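Local coordinates for protein aldehyde dehydrogenase (PDB 3K9D) that probably acts as an aldehyde dehydrogenase, oxidising an aldehyde or oxo group with NAD or NADP as acceptor, at residues 358-361 with 362-365. Residues are numbered along the deposited sequence; the frame is centred on the assembly and turned at random.
Sequences ACEL and SMDI
Ser362 and Ala358 meet one turn apart in the amphipathic alpha-helix 355-368, which packs on a seven-stranded parallel sheet of the aldehyde dehydrogenase fold. The buried Ser362 hydroxyl folds back on its own helix: with OG beside the backbone N and anti to the carbonyl carbon (chi1 -64°), OG donates to Ala358 O at 2.7 Å. Ser362 N donates to the same oxygen at 2.8 Å, from the opposite face of the carbonyl plane, so two bonds grip Ala358 O and the hydroxyl's hydrogen is used within the helix. The next i to i+4 bond, Met363 N to Cys359 O, is nearly straight at 171°. On the sheet side, Leu361 CG lies 4.1 Å from Ile365 CD1, the two branched chains crossing at an angle. Both touch Tyr350 of strand 346-352, while Ala358 and Leu361 rest on Val258 and Ser362 and Ile365 reach Pro223. Another flank of the helix carries Cys359, Glu360 and Met363, with Lys392 of a nearby loop touching both sulfur-containing side chains. Met363 runs out extended through chi2 and bends at chi3 (-56°), which carries its methyl back over the preceding turn. There CE touches both Cys359 SG, at 3.9 Å in an apolar contact, and the carboxylate of Glu360, the two neighbours lying roughly at a right angle to each other as seen from the methyl. Both carboxylate oxygens approach that carbon, OE1 at 3.6 Å and OE2 of Glu360 at 3.3 Å from Met363 CE.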
ATOM      1  N   ALA A 358       2.038  33.310  -1.751  1.00 14.86           N
ATOM      2  CA  ALA A 358       1.300  32.430  -2.633  1.00 15.43           C
ATOM      3  C   ALA A 358       1.448  30.955  -2.213  1.00 22.19           C
ATOM      4  O   ALA A 358       0.469  30.197  -2.201  1.00 17.30           O
ATOM      5  CB  ALA A 358       1.770  32.628  -4.031  1.00 12.93           C
ATOM      6  N   CYS A 359       2.685  30.580  -1.878  1.00 20.93           N
ATOM      7  CA  CYS A 359       3.014  29.297  -1.260  1.00 19.86           C
ATOM      8  C   CYS A 359       2.235  29.049   0.046  1.00 13.98           C
ATOM      9  O   CYS A 359       1.593  28.015   0.181  1.00 17.21           O
ATOM     10  CB  CYS A 359       4.518  29.235  -1.002  1.00 18.74           C
ATOM     11  SG  CYS A 359       5.065  28.041   0.251  1.00 21.52           S
ATOM     12  N   GLU A 360       2.304  29.998   0.983  1.00 10.54           N
ATOM     13  CA  GLU A 360       1.652  29.900   2.290  1.00 12.06           C
ATOM     14  C   GLU A 360       0.146  29.790   2.150  1.00 21.77           C
ATOM     15  O   GLU A 360      -0.515  29.000   2.852  1.00 14.84           O
ATOM     16  CB  GLU A 360       1.991  31.130   3.153  1.00 18.92           C
ATOM     17  CG  GLU A 360       3.453  31.193   3.645  1.00 24.80           C
ATOM     18  CD  GLU A 360       3.798  30.113   4.664  1.00 47.56           C
ATOM     19  OE1 GLU A 360       2.955  29.788   5.531  1.00 44.74           O
ATOM     20  OE2 GLU A 360       4.927  29.587   4.603  1.00 40.87           O
ATOM     21  N   LEU A 361      -0.396  30.594   1.234  1.00 12.66           N
ATOM     22  CA  LEU A 361      -1.807  30.530   0.921  1.00 21.03           C
ATOM     23  C   LEU A 361      -2.152  29.170   0.330  1.00 11.95           C
ATOM     24  O   LEU A 361      -3.132  28.557   0.750  1.00 20.54           O
ATOM     25  CB  LEU A 361      -2.222  31.659  -0.029  1.00 20.70           C
ATOM     26  CG  LEU A 361      -3.630  31.580  -0.617  1.00 19.41           C
ATOM     27  CD1 LEU A 361      -4.713  31.712   0.438  1.00 19.58           C
ATOM     28  CD2 LEU A 361      -3.771  32.654  -1.645  1.00 12.40           C
ATOM     29  N   SER A 362      -1.346  28.702  -0.617  1.00 10.64           N
ATOM     30  CA  SER A 362      -1.600  27.405  -1.282  1.00 13.91           C
ATOM     31  C   SER A 362      -1.613  26.254  -0.271  1.00 23.47           C
ATOM     32  O   SER A 362      -2.525  25.429  -0.290  1.00 17.52           O
ATOM     33  CB  SER A 362      -0.573  27.122  -2.366  1.00 19.81           C
ATOM     34  OG  SER A 362      -0.659  28.064  -3.420  1.00 21.08           O
ATOM     35  N   MET A 363      -0.626  26.235   0.630  1.00 21.86           N
ATOM     36  CA  MET A 363      -0.570  25.255   1.735  1.00 17.65           C
ATOM     37  C   MET A 363      -1.819  25.313   2.626  1.00 17.68           C
ATOM     38  O   MET A 363      -2.372  24.265   2.976  1.00 20.22           O
ATOM     39  CB  MET A 363       0.704  25.425   2.589  1.00 18.53           C
ATOM     40  CG  MET A 363       2.012  25.160   1.846  1.00 25.23           C
ATOM     41  SD  MET A 363       3.537  25.163   2.847  1.00 17.93           S
ATOM     42  CE  MET A 363       3.465  26.764   3.608  1.00 17.35           C
ATOM     43  N   ASP A 364      -2.273  26.529   2.942  1.00 15.70           N
ATOM     44  CA  ASP A 364      -3.491  26.774   3.755  1.00 22.79           C
ATOM     45  C   ASP A 364      -4.766  26.237   3.092  1.00 21.35           C
ATOM     46  O   ASP A 364      -5.624  25.634   3.760  1.00 23.48           O
ATOM     47  CB  ASP A 364      -3.651  28.279   4.049  1.00 16.59           C
ATOM     48  CG  ASP A 364      -4.482  28.559   5.300  1.00 33.04           C
ATOM     49  OD1 ASP A 364      -4.666  27.642   6.126  1.00 35.81           O
ATOM     50  OD2 ASP A 364      -4.943  29.710   5.478  1.00 27.48           O
ATOM     51  N   ILE A 365      -4.880  26.472   1.786  1.00 13.79           N
ATOM     52  CA  ILE A 365      -5.937  25.905   0.943  1.00 22.06           C
ATOM     53  C   ILE A 365      -5.899  24.394   1.028  1.00 19.04           C
ATOM     54  O   ILE A 365      -6.895  23.764   1.403  1.00 22.39           O
ATOM     55  CB  ILE A 365      -5.781  26.322  -0.560  1.00 15.28           C
ATOM     56  CG1 ILE A 365      -6.192  27.780  -0.784  1.00  9.62           C
ATOM     57  CG2 ILE A 365      -6.611  25.441  -1.470  1.00 15.59           C
ATOM     58  CD1 ILE A 365      -5.703  28.324  -2.116  1.00 11.85           C
TER